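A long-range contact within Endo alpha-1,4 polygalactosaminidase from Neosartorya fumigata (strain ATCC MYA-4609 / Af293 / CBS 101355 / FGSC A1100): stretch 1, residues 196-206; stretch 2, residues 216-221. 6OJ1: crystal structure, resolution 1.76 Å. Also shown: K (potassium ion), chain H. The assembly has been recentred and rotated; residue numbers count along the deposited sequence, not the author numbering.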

ATOM      1  N   VAL A 196       4.954   4.445 -14.181  1.00 22.00           N
ATOM      2  CA  VAL A 196       5.678   3.856 -13.054  1.00 20.90           C
ATOM      3  C   VAL A 196       5.678   2.330 -13.076  1.00 22.93           C
ATOM      4  O   VAL A 196       6.432   1.704 -12.323  1.00 21.43           O
ATOM      5  CB  VAL A 196       5.116   4.340 -11.694  1.00 21.70           C
ATOM      6  CG1 VAL A 196       5.173   5.872 -11.589  1.00 20.65           C
ATOM      7  CG2 VAL A 196       3.671   3.771 -11.440  1.00 22.19           C
ATOM      8  N   ILE A 197       4.851   1.716 -13.930  1.00 24.17           N
ATOM      9  CA  ILE A 197       4.614   0.275 -13.805  1.00 23.29           C
ATOM     10  C   ILE A 197       5.898  -0.541 -13.969  1.00 24.10           C
ATOM     11  O   ILE A 197       6.076  -1.564 -13.294  1.00 23.07           O
ATOM     12  CB  ILE A 197       3.514  -0.188 -14.790  1.00 22.18           C
ATOM     13  CG1 ILE A 197       3.182  -1.664 -14.532  1.00 25.51           C
ATOM     14  CG2 ILE A 197       3.927   0.028 -16.245  1.00 25.98           C
ATOM     15  CD1 ILE A 197       1.862  -2.108 -15.122  1.00 28.70           C
ATOM     16  N   LYS A 198       6.820  -0.108 -14.837  1.00 24.10           N
ATOM     17  CA  LYS A 198       8.047  -0.879 -15.036  1.00 25.97           C
ATOM     18  C   LYS A 198       8.859  -0.998 -13.753  1.00 25.49           C
ATOM     19  O   LYS A 198       9.639  -1.945 -13.600  1.00 24.30           O
ATOM     20  CB  LYS A 198       8.906  -0.254 -16.136  1.00 28.59           C
ATOM     21  CG  LYS A 198       8.307  -0.352 -17.519  1.00 30.43           C
ATOM     22  CD  LYS A 198       9.211   0.316 -18.545  1.00 47.92           C
ATOM     23  N   ASN A 199       8.702  -0.049 -12.833  1.00 22.58           N
ATOM     24  CA  ASN A 199       9.404  -0.049 -11.561  1.00 20.66           C
ATOM     25  C   ASN A 199       8.611  -0.749 -10.461  1.00 21.35           C
ATOM     26  O   ASN A 199       9.129  -0.905  -9.350  1.00 21.54           O
ATOM     27  CB  ASN A 199       9.713   1.396 -11.128  1.00 19.83           C
ATOM     28  CG  ASN A 199      11.206   1.687 -11.040  1.00 25.43           C
ATOM     29  OD1 ASN A 199      12.032   0.769 -10.965  1.00 28.22           O
ATOM     30  ND2 ASN A 199      11.558   2.979 -11.034  1.00 26.50           N
ATOM     31  N   MET A 200       7.368  -1.153 -10.736  1.00 21.36           N
ATOM     32  CA  MET A 200       6.474  -1.705  -9.722  1.00 19.91           C
ATOM     33  C   MET A 200       6.482  -3.228  -9.769  1.00 23.61           C
ATOM     34  O   MET A 200       6.591  -3.824 -10.838  1.00 21.62           O
ATOM     35  CB  MET A 200       5.027  -1.219  -9.920  1.00 22.11           C
ATOM     36  CG  MET A 200       4.813   0.297  -9.851  1.00 17.34           C
ATOM     37  SD  MET A 200       5.229   1.014  -8.258  1.00 19.86           S
ATOM     38  CE  MET A 200       6.871   1.665  -8.619  1.00 18.09           C
ATOM     39  N   GLN A 201       6.333  -3.857  -8.601  1.00 19.48           N
ATOM     40  CA  GLN A 201       6.145  -5.304  -8.559  1.00 24.20           C
ATOM     41  C   GLN A 201       4.685  -5.705  -8.352  1.00 23.57           C
ATOM     42  O   GLN A 201       4.359  -6.890  -8.513  1.00 21.37           O
ATOM     43  CB  GLN A 201       7.018  -5.941  -7.459  1.00 21.18           C
ATOM     44  CG  GLN A 201       8.526  -6.030  -7.807  1.00 22.74           C
ATOM     45  CD  GLN A 201       9.177  -4.684  -8.021  1.00 20.18           C
ATOM     46  OE1 GLN A 201       9.339  -3.901  -7.086  1.00 22.77           O
ATOM     47  NE2 GLN A 201       9.579  -4.411  -9.252  1.00 22.43           N
ATOM     48  N   TRP A 202       3.812  -4.762  -8.010  1.00 21.24           N
ATOM     49  CA  TRP A 202       2.386  -5.035  -7.846  1.00 19.62           C
ATOM     50  C   TRP A 202       1.636  -3.713  -7.822  1.00 20.36           C
ATOM     51  O   TRP A 202       2.228  -2.630  -7.782  1.00 20.39           O
ATOM     52  CB  TRP A 202       2.090  -5.795  -6.545  1.00 17.86           C
ATOM     53  CG  TRP A 202       2.590  -5.067  -5.323  1.00 17.74           C
ATOM     54  CD1 TRP A 202       2.000  -4.003  -4.687  1.00 16.63           C
ATOM     55  CD2 TRP A 202       3.799  -5.337  -4.603  1.00 19.84           C
ATOM     56  NE1 TRP A 202       2.767  -3.605  -3.610  1.00 19.37           N
ATOM     57  CE2 TRP A 202       3.879  -4.401  -3.544  1.00 21.09           C
ATOM     58  CE3 TRP A 202       4.827  -6.278  -4.753  1.00 21.61           C
ATOM     59  CZ2 TRP A 202       4.934  -4.390  -2.630  1.00 15.32           C
ATOM     60  CZ3 TRP A 202       5.879  -6.261  -3.847  1.00 20.97           C
ATOM     61  CH2 TRP A 202       5.926  -5.324  -2.807  1.00 16.84           C
ATOM     62  N   SER A 203       0.313  -3.831  -7.794  1.00 19.29           N
ATOM     63  CA  SER A 203      -0.615  -2.779  -7.410  1.00 17.68           C
ATOM     64  C   SER A 203      -1.276  -3.170  -6.094  1.00 20.77           C
ATOM     65  O   SER A 203      -1.632  -4.333  -5.898  1.00 20.58           O
ATOM     66  CB  SER A 203      -1.691  -2.596  -8.493  1.00 17.84           C
ATOM     67  OG  SER A 203      -2.801  -1.863  -7.989  1.00 21.91           O
ATOM     68  N   VAL A 204      -1.434  -2.217  -5.184  1.00 19.61           N
ATOM     69  CA  VAL A 204      -2.406  -2.358  -4.101  1.00 17.78           C
ATOM     70  C   VAL A 204      -3.587  -1.476  -4.476  1.00 21.50           C
ATOM     71  O   VAL A 204      -3.425  -0.260  -4.653  1.00 20.73           O
ATOM     72  CB  VAL A 204      -1.832  -1.962  -2.729  1.00 18.79           C
ATOM     73  CG1 VAL A 204      -2.958  -1.954  -1.686  1.00 20.18           C
ATOM     74  CG2 VAL A 204      -0.728  -2.933  -2.281  1.00 17.27           C
ATOM     75  N   ASN A 205      -4.766  -2.084  -4.635  1.00 19.02           N
ATOM     76  CA  ASN A 205      -5.960  -1.349  -5.020  1.00 18.87           C
ATOM     77  C   ASN A 205      -7.025  -1.443  -3.944  1.00 21.21           C
ATOM     78  O   ASN A 205      -7.275  -2.524  -3.395  1.00 22.48           O
ATOM     79  CB  ASN A 205      -6.554  -1.863  -6.319  1.00 22.64           C
ATOM     80  CG  ASN A 205      -7.889  -1.229  -6.604  1.00 23.36           C
ATOM     81  OD1 ASN A 205      -8.925  -1.770  -6.244  1.00 24.05           O
ATOM     82  ND2 ASN A 205      -7.866  -0.029  -7.177  1.00 22.83           N
ATOM     83  N   GLU A 206      -7.676  -0.318  -3.673  1.00 18.54           N
ATOM     84  CA  GLU A 206      -8.881  -0.298  -2.849  1.00 20.38           C
ATOM     85  C   GLU A 206     -10.097  -0.002  -3.718  1.00 23.08           C
ATOM     86  O   GLU A 206     -10.131   1.013  -4.419  1.00 23.25           O
ATOM     87  CB  GLU A 206      -8.766   0.746  -1.746  1.00 19.12           C
ATOM     88  CG  GLU A 206      -7.727   0.400  -0.697  1.00 18.12           C
ATOM     89  CD  GLU A 206      -7.425   1.579   0.181  1.00 23.99           C
ATOM     90  OE1 GLU A 206      -7.007   2.628  -0.360  1.00 19.44           O
ATOM     91  OE2 GLU A 206      -7.617   1.464   1.409  1.00 23.25           O
ATOM     92  N   THR A 216      -8.772  -0.543 -15.088  1.00 27.56           N
ATOM     93  CA  THR A 216      -7.570   0.279 -15.044  1.00 29.87           C
ATOM     94  C   THR A 216      -6.415  -0.494 -14.427  1.00 30.39           C
ATOM     95  O   THR A 216      -5.283  -0.449 -14.924  1.00 28.95           O
ATOM     96  CB  THR A 216      -7.848   1.567 -14.266  1.00 30.22           C
ATOM     97  OG1 THR A 216      -8.815   2.351 -14.980  1.00 34.91           O
ATOM     98  CG2 THR A 216      -6.569   2.391 -14.097  1.00 31.42           C
ATOM     99  N   TYR A 217      -6.690  -1.235 -13.357  1.00 27.03           N
ATOM    100  CA  TYR A 217      -5.652  -1.930 -12.612  1.00 25.94           C
ATOM    101  C   TYR A 217      -5.334  -3.310 -13.175  1.00 32.79           C
ATOM    102  O   TYR A 217      -4.296  -3.881 -12.817  1.00 27.40           O
ATOM    103  CB  TYR A 217      -6.067  -2.008 -11.141  1.00 22.03           C
ATOM    104  CG  TYR A 217      -6.185  -0.622 -10.556  1.00 26.14           C
ATOM    105  CD1 TYR A 217      -5.074   0.012 -10.009  1.00 22.57           C
ATOM    106  CD2 TYR A 217      -7.389   0.086 -10.610  1.00 24.35           C
ATOM    107  CE1 TYR A 217      -5.159   1.286  -9.485  1.00 22.36           C
ATOM    108  CE2 TYR A 217      -7.482   1.381 -10.096  1.00 23.81           C
ATOM    109  CZ  TYR A 217      -6.357   1.968  -9.538  1.00 26.10           C
ATOM    110  OH  TYR A 217      -6.415   3.243  -9.031  1.00 25.78           O
ATOM    111  N   ALA A 218      -6.177  -3.833 -14.071  1.00 31.68           N
ATOM    112  CA  ALA A 218      -5.954  -5.146 -14.664  1.00 35.97           C
ATOM    113  C   ALA A 218      -4.712  -5.201 -15.543  1.00 36.03           C
ATOM    114  O   ALA A 218      -4.285  -6.304 -15.902  1.00 32.84           O
ATOM    115  CB  ALA A 218      -7.181  -5.568 -15.476  1.00 35.40           C
ATOM    116  N   VAL A 219      -4.123  -4.055 -15.899  1.00 29.95           N
ATOM    117  CA  VAL A 219      -2.879  -4.065 -16.663  1.00 25.97           C
ATOM    118  C   VAL A 219      -1.728  -4.679 -15.863  1.00 26.19           C
ATOM    119  O   VAL A 219      -0.760  -5.174 -16.450  1.00 31.78           O
ATOM    120  CB  VAL A 219      -2.536  -2.630 -17.145  1.00 30.06           C
ATOM    121  CG1 VAL A 219      -2.313  -1.682 -15.971  1.00 28.17           C
ATOM    122  CG2 VAL A 219      -1.321  -2.640 -18.050  1.00 46.59           C
ATOM    123  N   PHE A 220      -1.820  -4.696 -14.527  1.00 25.25           N
ATOM    124  CA  PHE A 220      -0.753  -5.324 -13.748  1.00 28.64           C
ATOM    125  C   PHE A 220      -0.687  -6.820 -14.018  1.00 35.01           C
ATOM    126  O   PHE A 220       0.376  -7.305 -14.445  1.00 32.68           O
ATOM    127  CB  PHE A 220      -0.912  -4.987 -12.260  1.00 29.19           C
ATOM    128  CG  PHE A 220      -0.391  -3.624 -11.887  1.00 25.31           C
ATOM    129  CD1 PHE A 220      -1.200  -2.500 -12.013  1.00 27.56           C
ATOM    130  CD2 PHE A 220       0.919  -3.464 -11.440  1.00 23.37           C
ATOM    131  CE1 PHE A 220      -0.727  -1.243 -11.683  1.00 21.29           C
ATOM    132  CE2 PHE A 220       1.406  -2.201 -11.096  1.00 24.32           C
ATOM    133  CZ  PHE A 220       0.586  -1.092 -11.216  1.00 23.13           C
ATOM    134  N   PRO A 221      -1.756  -7.605 -13.816  1.00 32.91           N
ATOM    135  CA  PRO A 221      -1.650  -9.037 -14.137  1.00 31.49           C
ATOM    136  C   PRO A 221      -1.451  -9.312 -15.613  1.00 38.50           C
ATOM    137  O   PRO A 221      -0.829 -10.324 -15.960  1.00 39.74           O
ATOM    138  CB  PRO A 221      -2.973  -9.622 -13.611  1.00 32.83           C
ATOM    139  CG  PRO A 221      -3.884  -8.465 -13.466  1.00 38.52           C
ATOM    140  CD  PRO A 221      -3.024  -7.305 -13.118  1.00 30.90           C
TER
HETATM  141  K     K H 418      -7.281   4.981   1.766  1.00 95.07           K
HETATM  142  O   HOH W   1      -5.406   2.376   2.735  1.00 29.58           O
HETATM  143  O   HOH W   2      -9.175   3.463   3.049  1.00 41.13           O
HETATM  144  O   HOH W   3      -4.976   5.124   3.685  1.00 32.59           O
HETATM  145  O   HOH W   4      -7.392   7.326   0.318  1.00 46.82           O
HETATM  146  O   HOH W   5      -4.964   5.529   0.412  1.00 29.44           O

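Two short segments of one chain meet here with no hydrogen bond between them. The contact rests on packing, and most of it gathers around two aromatic rings of stretch 2, those of Phe-220 and Tyr-217. Together the two sides bury 376 Å².

Val-196 makes no contact across the interface, but its backbone helps to shape the turn that follows. Asn-199 N donates to Val-196 O at 2.9 Å, and Met-200 N donates to Ile-197 O at 2.9 Å. These bonds belong to the short 3-10 segment of residues 197-199.

Ile-197 is the first residue to engage stretch 2. Its CA-to-CB bond points toward the other stretch, and both chi angles are t, so the side chain is extended. Ile-197 CD1 lies 4.0 Å from the centroid of the Phe-220 ring and only 9° off the ring normal. This is a CH-pi contact over the face, with the methyl almost directly above the ring centre. Ile-197 CG1 also packs against Phe-220 CE2 at 3.9 Å. Ile-197 CD1 also reaches Val-219 CG1 at 4.3 Å, a looser apolar contact.

Lys-198 and Asn-199 are out of reach of stretch 2. The Lys-198 side chain is modelled only as far as CD. The amide of Asn-199 is hydrogen-bonded elsewhere in the structure.

The CA-to-CB bond of Met-200 points toward stretch 2, but the end of its side chain leads away. The closest approach is Met-200 CB to Phe-220 CE2, 3.9 Å, at the ring edge and near the ring plane. The CA-to-CB bond of Gln-201 points away, and the residue takes no part.

The CA-to-CB bond of Trp-202 also points away, and its indole stays clear of stretch 2. Its backbone is nonetheless close: Trp-202 O is 3.4 Å from Phe-220 CE2. The CA atoms of Trp-202 and Phe-220 are 6.7 Å apart, the nearest CA pair across the stretches.

The CA-to-CB bond of Ser-203 points toward stretch 2, and the residue covers the face of Phe-220 opposite Ile-197. Ser-203 CB is 3.6 Å from the centroid of the Phe-220 ring and 12° off its normal, a second CH-pi contact. The ring is thus held between two aliphatic groups, one on each face. Phe-220 has the largest area covered by the other stretch, 104 Å². Ser-203 also touches the second aromatic ring, with Ser-203 OG 3.6 Å from Tyr-217 CD1.

The CA-to-CB bond of Val-204 points away, as the alternation of side chains along the strand leads one to expect. That of Asn-205 points toward stretch 2 again. Asn-205 ND2 lies over one face of the Tyr-217 ring, 3.3 Å from Tyr-217 CE2. Ser-203 and Asn-205, two residues apart on the strand, therefore both meet Tyr-217.

The CA-to-CB bond of Glu-206 points away, and the residue makes no contact with stretch 2. Its carboxylate faces the potassium ion instead, with Glu-206 OE1 3.2 Å from K. Waters 1 and 2 both lie near the ion and donate hydrogen bonds to Glu-206 OE2.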